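Manganese-binding protein (Chlamydia trachomatis, PDB 6NSI) binds ferrous iron in preference to manganese or nickel and delivers it to the membrane permease of the YtgABCD ABC transporter for import into the cytoplasm. Local coordinates at residues D147-A150 against A151-S155; A136-I139 against L140-M143; L80-R83 against L84-N88; S66-K69 against H70-N74; C263-Y266 against F267-F270. All coordinates share one frame; numbering follows the deposited sequence.

Contact 1: residues D147-A150 against A151-S155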
loop_
_atom_site.group_PDB
_atom_site.type_symbol
_atom_site.label_atom_id
_atom_site.label_comp_id
_atom_site.label_asym_id
_atom_site.label_seq_id
_atom_site.Cartn_x
_atom_site.Cartn_y
_atom_site.Cartn_z
ATOM N N ASP A 147 -2.013 -10.868 -9.133
ATOM C CA ASP A 147 -1.596 -11.483 -7.875
ATOM C C ASP A 147 -0.837 -12.789 -8.110
ATOM O O ASP A 147 0.201 -13.034 -7.482
ATOM C CB ASP A 147 -2.824 -11.704 -6.984
ATOM C CG ASP A 147 -2.481 -12.379 -5.678
ATOM O OD1 ASP A 147 -1.761 -11.765 -4.851
ATOM O OD2 ASP A 147 -2.910 -13.534 -5.487
ATOM N N ARG A 148 -1.348 -13.644 -9.004
ATOM C CA ARG A 148 -0.635 -14.869 -9.356
ATOM C C ARG A 148 0.738 -14.553 -9.930
ATOM O O ARG A 148 1.731 -15.208 -9.582
ATOM C CB ARG A 148 -1.447 -15.689 -10.374
ATOM C CG ARG A 148 -2.605 -16.487 -9.790
ATOM C CD ARG A 148 -3.177 -17.511 -10.795
ATOM N NE ARG A 148 -3.654 -16.889 -12.031
ATOM C CZ ARG A 148 -4.845 -16.304 -12.178
ATOM N NH1 ARG A 148 -5.700 -16.244 -11.160
ATOM N NH2 ARG A 148 -5.179 -15.765 -13.348
ATOM N N TRP A 149 0.804 -13.574 -10.841
ATOM C CA TRP A 149 2.077 -13.169 -11.430
ATOM C C TRP A 149 3.067 -12.713 -10.363
ATOM O O TRP A 149 4.252 -13.066 -10.410
ATOM C CB TRP A 149 1.852 -12.051 -12.451
ATOM C CG TRP A 149 3.135 -11.380 -12.871
ATOM C CD1 TRP A 149 4.049 -11.845 -13.778
ATOM C CD2 TRP A 149 3.654 -10.135 -12.381
ATOM N NE1 TRP A 149 5.094 -10.959 -13.896
ATOM C CE2 TRP A 149 4.880 -9.903 -13.047
ATOM C CE3 TRP A 149 3.197 -9.192 -11.450
ATOM C CZ2 TRP A 149 5.667 -8.764 -12.806
ATOM C CZ3 TRP A 149 3.965 -8.055 -11.216
ATOM C CH2 TRP A 149 5.192 -7.851 -11.893
ATOM N N ALA A 150 2.600 -11.915 -9.398
ATOM C CA ALA A 150 3.483 -11.432 -8.332
ATOM C C ALA A 150 3.998 -12.591 -7.488
ATOM O O ALA A 150 5.205 -12.708 -7.234
ATOM C CB ALA A 150 2.743 -10.415 -7.457
ATOM N N ALA A 151 3.086 -13.475 -7.060
ATOM C CA ALA A 151 3.481 -14.589 -6.210
ATOM C C ALA A 151 4.489 -15.477 -6.920
ATOM O O ALA A 151 5.481 -15.904 -6.324
ATOM C CB ALA A 151 2.245 -15.384 -5.793
ATOM N N ARG A 152 4.270 -15.730 -8.213
ATOM C CA ARG A 152 5.191 -16.566 -8.972
ATOM C C ARG A 152 6.545 -15.887 -9.141
ATOM O O ARG A 152 7.592 -16.525 -8.954
ATOM C CB ARG A 152 4.582 -16.919 -10.333
ATOM C CG ARG A 152 3.538 -18.047 -10.283
ATOM C CD ARG A 152 2.505 -17.943 -11.421
ATOM N NE ARG A 152 3.000 -17.113 -12.526
ATOM C CZ ARG A 152 2.246 -16.315 -13.290
ATOM N NH1 ARG A 152 0.934 -16.214 -13.086
ATOM N NH2 ARG A 152 2.815 -15.600 -14.261
ATOM N N SER A 153 6.551 -14.597 -9.491
ATOM C CA SER A 153 7.814 -13.878 -9.657
ATOM C C SER A 153 8.571 -13.791 -8.338
ATOM O O SER A 153 9.772 -14.084 -8.270
ATOM C CB SER A 153 7.564 -12.476 -10.211
ATOM O OG SER A 153 6.935 -12.522 -11.482
ATOM N N LEU A 154 7.879 -13.392 -7.277
ATOM C CA LEU A 154 8.549 -13.233 -5.997
ATOM C C LEU A 154 9.002 -14.568 -5.435
ATOM O O LEU A 154 9.948 -14.605 -4.643
ATOM C CB LEU A 154 7.628 -12.483 -5.036
ATOM C CG LEU A 154 7.409 -11.014 -5.475
ATOM C CD1 LEU A 154 6.194 -10.349 -4.806
ATOM C CD2 LEU A 154 8.652 -10.195 -5.224
ATOM N N SER A 155 8.389 -15.669 -5.876
ATOM C CA SER A 155 8.814 -16.994 -5.440
ATOM C C SER A 155 10.167 -17.399 -5.998
ATOM O O SER A 155 10.755 -18.363 -5.500
ATOM C CB SER A 155 7.774 -18.032 -5.842
ATOM O OG SER A 155 6.757 -18.049 -4.866
#

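Contact 2: residues A136-I139 against L140-M143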
loop_
_atom_site.group_PDB
_atom_site.type_symbol
_atom_site.label_atom_id
_atom_site.label_comp_id
_atom_site.label_asym_id
_atom_site.label_seq_id
_atom_site.Cartn_x
_atom_site.Cartn_y
_atom_site.Cartn_z
ATOM N N ALA A 136 -16.122 -3.997 -13.037
ATOM C CA ALA A 136 -15.636 -4.633 -11.819
ATOM C C ALA A 136 -15.155 -6.049 -12.105
ATOM O O ALA A 136 -14.042 -6.433 -11.723
ATOM C CB ALA A 136 -16.746 -4.640 -10.763
ATOM N N ASP A 137 -15.991 -6.842 -12.783
ATOM C CA ASP A 137 -15.595 -8.186 -13.178
ATOM C C ASP A 137 -14.266 -8.169 -13.912
ATOM O O ASP A 137 -13.399 -9.017 -13.666
ATOM C CB ASP A 137 -16.671 -8.807 -14.065
ATOM C CG ASP A 137 -17.967 -9.031 -13.332
ATOM O OD1 ASP A 137 -17.950 -9.009 -12.082
ATOM O OD2 ASP A 137 -19.001 -9.237 -14.006
ATOM N N GLN A 138 -14.086 -7.204 -14.813
ATOM C CA GLN A 138 -12.858 -7.159 -15.597
ATOM C C GLN A 138 -11.653 -6.833 -14.719
ATOM O O GLN A 138 -10.653 -7.560 -14.737
ATOM C CB GLN A 138 -12.996 -6.151 -16.736
ATOM C CG GLN A 138 -11.920 -6.294 -17.800
ATOM C CD GLN A 138 -11.665 -7.749 -18.202
ATOM O OE1 GLN A 138 -12.599 -8.545 -18.354
ATOM N NE2 GLN A 138 -10.391 -8.095 -18.389
ATOM N N ILE A 139 -11.725 -5.757 -13.929
ATOM C CA ILE A 139 -10.540 -5.373 -13.161
ATOM C C ILE A 139 -10.236 -6.418 -12.092
ATOM O O ILE A 139 -9.067 -6.738 -11.834
ATOM C CB ILE A 139 -10.694 -3.957 -12.565
ATOM C CG1 ILE A 139 -9.381 -3.528 -11.890
ATOM C CG2 ILE A 139 -11.869 -3.867 -11.606
ATOM C CD1 ILE A 139 -8.157 -3.761 -12.781
ATOM N N LEU A 140 -11.276 -6.993 -11.482
ATOM C CA LEU A 140 -11.067 -8.003 -10.449
ATOM C C LEU A 140 -10.344 -9.232 -10.992
ATOM O O LEU A 140 -9.483 -9.802 -10.310
ATOM C CB LEU A 140 -12.399 -8.408 -9.827
ATOM C CG LEU A 140 -12.985 -7.426 -8.812
ATOM C CD1 LEU A 140 -14.454 -7.795 -8.505
ATOM C CD2 LEU A 140 -12.130 -7.417 -7.561
ATOM N N SER A 141 -10.684 -9.671 -12.207
ATOM C CA SER A 141 -9.981 -10.825 -12.767
ATOM C C SER A 141 -8.582 -10.448 -13.239
ATOM O O SER A 141 -7.672 -11.292 -13.242
ATOM C CB SER A 141 -10.783 -11.428 -13.916
ATOM O OG SER A 141 -10.814 -10.523 -14.997
ATOM N N GLU A 142 -8.391 -9.195 -13.651
ATOM C CA GLU A 142 -7.048 -8.735 -13.971
ATOM C C GLU A 142 -6.174 -8.691 -12.719
ATOM O O GLU A 142 -4.990 -9.050 -12.768
ATOM C CB GLU A 142 -7.121 -7.369 -14.650
ATOM C CG GLU A 142 -7.525 -7.426 -16.120
ATOM C CD GLU A 142 -7.750 -6.048 -16.724
ATOM O OE1 GLU A 142 -8.727 -5.870 -17.482
ATOM O OE2 GLU A 142 -6.957 -5.129 -16.437
ATOM N N MET A 143 -6.756 -8.290 -11.580
ATOM C CA MET A 143 -6.009 -8.228 -10.325
ATOM C C MET A 143 -5.688 -9.618 -9.792
ATOM O O MET A 143 -4.627 -9.818 -9.186
ATOM C CB MET A 143 -6.789 -7.424 -9.275
ATOM C CG MET A 143 -6.931 -5.945 -9.583
ATOM S SD MET A 143 -8.065 -5.075 -8.466
ATOM C CE MET A 143 -7.062 -4.983 -6.976
#

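Contact 3: residues L80-R83 against L84-N88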
loop_
_atom_site.group_PDB
_atom_site.type_symbol
_atom_site.label_atom_id
_atom_site.label_comp_id
_atom_site.label_asym_id
_atom_site.label_seq_id
_atom_site.Cartn_x
_atom_site.Cartn_y
_atom_site.Cartn_z
ATOM N N LEU A 80 -13.058 1.416 3.441
ATOM C CA LEU A 80 -12.758 0.139 2.798
ATOM C C LEU A 80 -12.116 -0.849 3.770
ATOM O O LEU A 80 -12.462 -2.035 3.773
ATOM C CB LEU A 80 -11.868 0.374 1.575
ATOM C CG LEU A 80 -12.551 1.148 0.438
ATOM C CD1 LEU A 80 -11.542 1.684 -0.576
ATOM C CD2 LEU A 80 -13.604 0.265 -0.254
ATOM N N GLY A 81 -11.185 -0.379 4.608
ATOM C CA GLY A 81 -10.535 -1.274 5.558
ATOM C C GLY A 81 -11.475 -1.794 6.630
ATOM O O GLY A 81 -11.365 -2.947 7.062
ATOM N N GLN A 82 -12.412 -0.956 7.078
ATOM C CA GLN A 82 -13.373 -1.411 8.074
ATOM C C GLN A 82 -14.352 -2.411 7.473
ATOM O O GLN A 82 -14.684 -3.422 8.106
ATOM C CB GLN A 82 -14.125 -0.223 8.667
ATOM C CG GLN A 82 -15.002 -0.603 9.845
ATOM C CD GLN A 82 -14.209 -1.260 10.960
ATOM O OE1 GLN A 82 -13.157 -0.757 11.365
ATOM N NE2 GLN A 82 -14.705 -2.396 11.456
ATOM N N ARG A 83 -14.818 -2.154 6.250
ATOM C CA ARG A 83 -15.706 -3.103 5.588
ATOM C C ARG A 83 -15.008 -4.439 5.357
ATOM O O ARG A 83 -15.607 -5.503 5.548
ATOM C CB ARG A 83 -16.211 -2.511 4.276
ATOM C CG ARG A 83 -17.029 -1.242 4.474
ATOM C CD ARG A 83 -17.848 -0.900 3.248
ATOM N NE ARG A 83 -18.622 0.330 3.448
ATOM C CZ ARG A 83 -19.685 0.681 2.721
ATOM N NH1 ARG A 83 -20.113 -0.098 1.737
ATOM N NH2 ARG A 83 -20.321 1.818 2.976
ATOM N N LEU A 84 -13.729 -4.404 4.973
ATOM C CA LEU A 84 -12.975 -5.643 4.828
ATOM C C LEU A 84 -12.800 -6.340 6.174
ATOM O O LEU A 84 -12.874 -7.573 6.260
ATOM C CB LEU A 84 -11.622 -5.348 4.184
ATOM C CG LEU A 84 -11.681 -5.020 2.698
ATOM C CD1 LEU A 84 -10.277 -4.739 2.186
ATOM C CD2 LEU A 84 -12.316 -6.176 1.945
ATOM N N LEU A 85 -12.585 -5.568 7.239
ATOM C CA LEU A 85 -12.473 -6.165 8.565
ATOM C C LEU A 85 -13.810 -6.728 9.034
ATOM O O LEU A 85 -13.836 -7.739 9.746
ATOM C CB LEU A 85 -11.934 -5.139 9.566
ATOM C CG LEU A 85 -10.407 -5.008 9.660
ATOM C CD1 LEU A 85 -10.004 -4.105 10.821
ATOM C CD2 LEU A 85 -9.731 -6.376 9.779
ATOM N N ASN A 86 -14.921 -6.107 8.621
ATOM C CA ASN A 86 -16.257 -6.568 8.987
ATOM C C ASN A 86 -16.548 -7.979 8.477
ATOM O O ASN A 86 -17.566 -8.569 8.863
ATOM C CB ASN A 86 -17.321 -5.595 8.440
ATOM C CG ASN A 86 -17.479 -4.324 9.291
ATOM O OD1 ASN A 86 -16.709 -4.068 10.223
ATOM N ND2 ASN A 86 -18.493 -3.521 8.959
ATOM N N LYS A 87 -15.685 -8.533 7.622
ATOM C CA LYS A 87 -15.905 -9.846 7.033
ATOM C C LYS A 87 -14.709 -10.776 7.213
ATOM O O LYS A 87 -14.650 -11.817 6.546
ATOM C CB LYS A 87 -16.239 -9.711 5.540
ATOM C CG LYS A 87 -17.395 -8.762 5.242
ATOM C CD LYS A 87 -17.290 -8.163 3.849
ATOM C CE LYS A 87 -18.331 -8.754 2.908
ATOM N NZ LYS A 87 -18.901 -7.718 2.003
ATOM N N ASN A 88 -13.773 -10.441 8.106
ATOM C CA ASN A 88 -12.497 -11.144 8.230
ATOM C C ASN A 88 -11.939 -11.495 6.849
ATOM O O ASN A 88 -11.414 -12.596 6.639
ATOM C CB ASN A 88 -12.647 -12.398 9.110
ATOM C CG ASN A 88 -11.407 -12.661 9.987
ATOM O OD1 ASN A 88 -10.468 -11.862 10.035
ATOM N ND2 ASN A 88 -11.417 -13.783 10.687
#

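Contact 4: residues S66-K69 against H70-N74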
loop_
_atom_site.group_PDB
_atom_site.type_symbol
_atom_site.label_atom_id
_atom_site.label_comp_id
_atom_site.label_asym_id
_atom_site.label_seq_id
_atom_site.Cartn_x
_atom_site.Cartn_y
_atom_site.Cartn_z
ATOM N N SER A 66 -7.536 17.269 10.485
ATOM C CA SER A 66 -8.318 17.826 9.383
ATOM C C SER A 66 -9.307 16.804 8.828
ATOM O O SER A 66 -10.509 17.075 8.711
ATOM C CB SER A 66 -7.366 18.284 8.276
ATOM O OG SER A 66 -7.991 19.204 7.411
ATOM N N LEU A 67 -8.805 15.619 8.469
ATOM C CA LEU A 67 -9.640 14.613 7.821
ATOM C C LEU A 67 -10.629 13.997 8.804
ATOM O O LEU A 67 -11.774 13.704 8.435
ATOM C CB LEU A 67 -8.757 13.536 7.181
ATOM C CG LEU A 67 -7.771 13.993 6.089
ATOM C CD1 LEU A 67 -6.696 12.941 5.787
ATOM C CD2 LEU A 67 -8.497 14.377 4.806
ATOM N N ARG A 68 -10.214 13.806 10.064
ATOM C CA ARG A 68 -11.118 13.236 11.060
ATOM C C ARG A 68 -12.355 14.108 11.273
ATOM O O ARG A 68 -13.456 13.579 11.465
ATOM C CB ARG A 68 -10.391 13.021 12.381
ATOM C CG ARG A 68 -9.528 11.784 12.434
ATOM C CD ARG A 68 -8.385 12.000 13.407
ATOM N NE ARG A 68 -8.528 11.205 14.626
ATOM C CZ ARG A 68 -8.085 9.956 14.758
ATOM N NH1 ARG A 68 -7.476 9.360 13.740
ATOM N NH2 ARG A 68 -8.257 9.301 15.903
ATOM N N LYS A 69 -12.196 15.444 11.251
ATOM C CA LYS A 69 -13.356 16.338 11.387
ATOM C C LYS A 69 -14.390 16.051 10.309
ATOM O O LYS A 69 -15.596 15.973 10.585
ATOM C CB LYS A 69 -12.949 17.813 11.289
ATOM C CG LYS A 69 -11.890 18.304 12.255
ATOM C CD LYS A 69 -11.563 19.810 12.056
ATOM C CE LYS A 69 -11.457 20.221 10.571
ATOM N NZ LYS A 69 -10.161 20.887 10.175
ATOM N N HIS A 70 -13.923 15.897 9.067
ATOM C CA HIS A 70 -14.786 15.832 7.901
ATOM C C HIS A 70 -15.239 14.422 7.556
ATOM O O HIS A 70 -16.244 14.270 6.853
ATOM C CB HIS A 70 -14.070 16.446 6.695
ATOM C CG HIS A 70 -13.842 17.922 6.815
ATOM N ND1 HIS A 70 -12.818 18.461 7.567
ATOM C CD2 HIS A 70 -14.510 18.970 6.281
ATOM C CE1 HIS A 70 -12.868 19.781 7.491
ATOM N NE2 HIS A 70 -13.884 20.114 6.715
ATOM N N LEU A 71 -14.537 13.393 8.025
ATOM C CA LEU A 71 -14.831 12.021 7.627
ATOM C C LEU A 71 -15.575 11.228 8.691
ATOM O O LEU A 71 -16.426 10.397 8.352
ATOM C CB LEU A 71 -13.536 11.283 7.273
ATOM C CG LEU A 71 -12.708 11.796 6.096
ATOM C CD1 LEU A 71 -11.466 10.898 5.893
ATOM C CD2 LEU A 71 -13.556 11.887 4.838
ATOM N N GLU A 72 -15.256 11.448 9.966
ATOM C CA GLU A 72 -15.911 10.729 11.050
ATOM C C GLU A 72 -17.368 11.179 11.144
ATOM O O GLU A 72 -17.648 12.372 11.307
ATOM C CB GLU A 72 -15.159 10.961 12.365
ATOM C CG GLU A 72 -13.849 10.145 12.453
ATOM C CD GLU A 72 -12.933 10.514 13.627
ATOM O OE1 GLU A 72 -13.146 11.561 14.276
ATOM O OE2 GLU A 72 -11.976 9.749 13.894
ATOM N N GLY A 73 -18.296 10.234 10.999
ATOM C CA GLY A 73 -19.714 10.546 11.025
ATOM C C GLY A 73 -20.297 11.017 9.710
ATOM O O GLY A 73 -21.483 11.372 9.664
ATOM N N ASN A 74 -19.505 11.036 8.647
ATOM C CA ASN A 74 -19.961 11.475 7.339
ATOM C C ASN A 74 -20.638 10.314 6.617
ATOM O O ASN A 74 -19.975 9.300 6.341
ATOM C CB ASN A 74 -18.782 11.992 6.531
ATOM C CG ASN A 74 -19.204 12.718 5.289
ATOM O OD1 ASN A 74 -20.132 12.301 4.602
ATOM N ND2 ASN A 74 -18.522 13.814 4.984
#

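Contact 5: residues C263-Y266 against F267-F270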
loop_
_atom_site.group_PDB
_atom_site.type_symbol
_atom_site.label_atom_id
_atom_site.label_comp_id
_atom_site.label_asym_id
_atom_site.label_seq_id
_atom_site.Cartn_x
_atom_site.Cartn_y
_atom_site.Cartn_z
ATOM N N CYS A 263 3.026 5.900 -9.047
ATOM C CA CYS A 263 3.868 6.582 -10.052
ATOM C C CYS A 263 2.973 7.046 -11.205
ATOM O O CYS A 263 2.561 8.176 -11.171
ATOM C CB CYS A 263 4.936 5.649 -10.589
ATOM S SG CYS A 263 6.187 6.513 -11.566
ATOM N N ASP A 264 2.576 6.156 -12.104
ATOM C CA ASP A 264 1.646 6.564 -13.189
ATOM C C ASP A 264 0.218 6.154 -12.821
ATOM O O ASP A 264 -0.665 6.983 -12.866
ATOM C CB ASP A 264 2.020 5.921 -14.515
ATOM C CG ASP A 264 0.961 6.165 -15.568
ATOM O OD1 ASP A 264 0.499 7.315 -15.666
ATOM O OD2 ASP A 264 0.588 5.208 -16.256
ATOM N N ASN A 265 0.045 4.890 -12.457
ATOM C CA ASN A 265 -1.254 4.324 -12.021
ATOM C C ASN A 265 -0.962 3.250 -10.975
ATOM O O ASN A 265 0.130 2.700 -10.990
ATOM C CB ASN A 265 -2.095 3.783 -13.172
ATOM C CG ASN A 265 -1.480 2.568 -13.817
ATOM O OD1 ASN A 265 -1.693 1.461 -13.369
ATOM N ND2 ASN A 265 -0.720 2.775 -14.872
ATOM N N TYR A 266 -1.938 2.954 -10.137
ATOM C CA TYR A 266 -1.720 1.998 -9.055
ATOM C C TYR A 266 -1.236 0.653 -9.588
ATOM O O TYR A 266 -0.377 0.006 -8.972
ATOM C CB TYR A 266 -3.000 1.817 -8.234
ATOM C CG TYR A 266 -3.033 0.528 -7.423
ATOM C CD1 TYR A 266 -2.363 0.431 -6.210
ATOM C CD2 TYR A 266 -3.729 -0.597 -7.884
ATOM C CE1 TYR A 266 -2.381 -0.739 -5.468
ATOM C CE2 TYR A 266 -3.750 -1.783 -7.146
ATOM C CZ TYR A 266 -3.075 -1.846 -5.937
ATOM O OH TYR A 266 -3.080 -3.019 -5.194
ATOM N N PHE A 267 -1.763 0.220 -10.736
ATOM C CA PHE A 267 -1.487 -1.135 -11.204
ATOM C C PHE A 267 -0.060 -1.259 -11.718
ATOM O O PHE A 267 0.662 -2.186 -11.342
ATOM C CB PHE A 267 -2.503 -1.543 -12.277
ATOM C CG PHE A 267 -3.915 -1.531 -11.779
ATOM C CD1 PHE A 267 -4.413 -2.603 -11.047
ATOM C CD2 PHE A 267 -4.736 -0.426 -11.997
ATOM C CE1 PHE A 267 -5.703 -2.592 -10.552
ATOM C CE2 PHE A 267 -6.028 -0.407 -11.504
ATOM C CZ PHE A 267 -6.514 -1.497 -10.780
ATOM N N SER A 268 0.368 -0.328 -12.571
ATOM C CA SER A 268 1.748 -0.320 -13.034
ATOM C C SER A 268 2.725 -0.138 -11.874
ATOM O O SER A 268 3.854 -0.636 -11.930
ATOM C CB SER A 268 1.941 0.788 -14.075
ATOM O OG SER A 268 0.999 0.664 -15.137
ATOM N N THR A 269 2.312 0.580 -10.828
ATOM C CA THR A 269 3.170 0.785 -9.663
ATOM C C THR A 269 3.403 -0.527 -8.918
ATOM O O THR A 269 4.541 -0.850 -8.551
ATOM C CB THR A 269 2.552 1.827 -8.729
ATOM O OG1 THR A 269 2.442 3.078 -9.418
ATOM C CG2 THR A 269 3.445 2.011 -7.505
ATOM N N PHE A 270 2.330 -1.292 -8.687
ATOM C CA PHE A 270 2.459 -2.629 -8.114
ATOM C C PHE A 270 3.411 -3.483 -8.945
ATOM O O PHE A 270 4.313 -4.143 -8.407
ATOM C CB PHE A 270 1.073 -3.279 -8.011
ATOM C CG PHE A 270 1.099 -4.702 -7.507
ATOM C CD1 PHE A 270 1.120 -4.967 -6.142
ATOM C CD2 PHE A 270 1.078 -5.779 -8.403
ATOM C CE1 PHE A 270 1.136 -6.271 -5.673
ATOM C CE2 PHE A 270 1.086 -7.097 -7.943
ATOM C CZ PHE A 270 1.117 -7.344 -6.576
#

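Contact 1: residues D147-A150 against A151-S155
R152 folds back over the preceding turn of its helix and lies against the backbone at R148 and W149. Its CB and CG each pass 3.4 Å from R148 O, the carbonyl that also accepts the backbone N-H of R152, and CD keeps to the same oxygen. The chain then bends at its third torsion (20°), which turns the guanidinium in toward W149: CZ comes 3.7 Å from W149 CA, with that carbon over one face of the group, toward its rim. At the tip the nitrogens part. NH1 reaches R148 CB at 3.6 Å, while NH2 stands at the edge of the indole, 4.0 Å from W149 CD1, the two planes being 80° apart. Arginine suits this exposed place because its long apolar stem can follow the helix surface.

S153 works on the buried side. Its OG donates to W149 O at 2.9 Å, and S153 N donates to the same oxygen from the other face of the carbonyl plane. OG also sits over the indole face and is bonded to the backbone N of L286, whose carbonyl receives W149 NE1, so the chain's C-terminal tail is held by both residues. A small A150 lets the helix approach F270 and V274. The whole is the last turns of the amphipathic helix 129-154, consistent with the long backbone helix that joins the two lobes in the solute-binding protein 9 family.

Contact 2: residues A136-I139 against L140-M143
Q138 sends CG anti to its own backbone N (chi1 -165°) and then bends at chi2, while E142 runs out extended, and the polar ends of these two residues, one helical turn apart, meet. This is an i to i+4 side-chain bridge on an amphipathic helix, the long helix 129-154. Q138 NE2 donates to E142 OE1 at 2.9 Å with an N-H...O angle of 158°. The oxygen lies close to the amide plane and receives the bond on its anti lone pair, away from OE2; amide and carboxylate are turned 49° apart. E142 OE1 also forms a salt bridge with R17 of helix 9-19, so a glutamate here serves an amide and a cation at once.

Q138 O is gripped twice, by E142 N and, at 3.0 Å, by S141 OG, a short hydroxyl able to turn back onto its own helix. On the buried side I139 and M143 face F267 of helix 266-280, where branched and flexible apolar chains fill the helix interface. L140, partly exposed, packs separately on V114 of helix 107-124. Between I139 and M143, the methionine bends at chi3 and its SD stands 4.0 Å from I139 CG1.

Contact 3: residues L80-R83 against L84-N88
N86 N donates to Q82 O at 2.7 Å, the shortest polar bond between the two segments, although its N-H...O angle of 142° is bent. The same two residues join again through their side chains: Q82 NE2 gives a hydrogen to N86 OD1 at 2.9 Å. This second bond is straighter, and OD1 lies near the plane of the glutamine amide, whereas NE2 is tilted 26° out of the plane of the asparagine amide; the two amides are turned 62° apart. Q82 gets there by swinging CG away from its backbone N and bending at chi2, which brings its tip along the helix toward the C-terminal end. Glutamine is long enough to span the turn, and the short asparagine offers its oxygen close to the main chain.

L84 and L85 continue the helical pattern, L84 N bonding to L80 O and L85 N to G81 O, each at 2.9 Å. K87 lays its CD 3.6 Å from R83 O, and its NZ continues to a salt bridge with E116. The helix then closes in a Schellman motif, with N88, at positive phi, as the C-prime residue: N88 N turns back to L85 O, and the next amide, of C89, to L84 O.

In the fold, helix 80-85 directly follows strand 77-79, an outermost strand of the four-stranded parallel sheet. L80 and G81 still bond through their backbones to C56, the last residue of strand 54-56, and N57 just beyond it, and L80 and L84 turn their leucine chains onto M117, A112 and A113 of helix 107-124.

Contact 4: residues S66-K69 against H70-N74
Helix 65-71 runs out here: L71 N still bonds to L67 O, E72 is the first residue to leave helical angles, and a type II turn from L71 to N74 leads on, with G73 at a positive phi of 84°. Within the last turn the imidazole of H70 reaches back to the start, and ND1 donates to S66 O at 2.9 Å, close to the ring plane and nearly straight at 164°. NE2 bonds to E45 OE2, so partners on two sides fix the rotation of the ring. K69 runs beside it, its chain bent at chi3 and chi4, and CE comes 3.4 Å from H70 CE1.

On the exposed side R68 and E72 lie alongside one another and point the same way. E72 OE2 stands over a face of the guanidinium, 3.8 Å from R68 NE, a long salt bridge of charge alone, while R68 CG touches that oxygen at 3.5 Å. L67 and L71 occupy the buried side, L67 CB 4.0 Å from L71 CD1, and L71 continues onto I54 and C56 of the sheet. Beyond the helix, N74 ND2 donates to H70 O at 3.0 Å.

The helix is the crossover of the beta-alpha-beta unit between strands 54-56 and 77-79. With ND1 donating to a carbonyl, the carboxylate of E45 at NE2 would favour a cationic H70, though the nearby ammonium of K69 would partly oppose it.

Contact 5: residues C263-Y266 against F267-F270
F267 lies in the first turn of helix 266-280, which opens with an asparagine N-cap, and its ring receives the edge of Y266 in a T-shaped (edge-to-face) pair. The centroids are 5.2 Å apart and the planes 75°; Y266 CD2 lies over the centre of the F267 ring, where aromatic hydrogens meet pi electrons. Y266 OH is hydrogen-bonded to the backbone O of W104.

S268 supplies the amide that is capped: its N donates to N265 OD1 at 2.8 Å, approaching from above the plane of that carbonyl. N265 ND2 returns a bond to S268 OG at 2.7 Å and also donates to D264 OD2, so the asparagine amide is held at both ends. The chi1 of 67° places its CG between the backbone N and the carbonyl carbon, turned toward the helix start.

T269 then binds N265 O twice, through its N and its OG1, the hydroxyl coming in well above the carbonyl plane. F270 follows with a backbone bond to Y266 O and packs its ring on L146. Threonine suits its place because its hydroxyl also accepts: C263 N donates to T269 OG1 at 2.9 Å, with an angle of 168°.

Overall arrangement
Along the chain the order is contacts 4, 3, 2, 1 and 5. Contacts 4 and 3, with centres about 19 Å apart, lie on helices 65-71 and 80-85, before and after strand 77-79 of the parallel sheet. Contacts 2 and 1 share helix 129-154, their centres about 17 Å apart. Contact 5 begins helix 266-280 and touches both: F267 CZ meets I139 CD1 (3.4 Å) and F270 CZ meets A150 CB (3.6 Å). Contacts 1 and 4 are farthest apart, about 38 Å between centres. Helix 107-124 packs against residues of contacts 2, 3 and 5, linking the sheet-bearing part, which probably supplies H36 and H102 of the iron site (completed by H168 and D260), to the long helix.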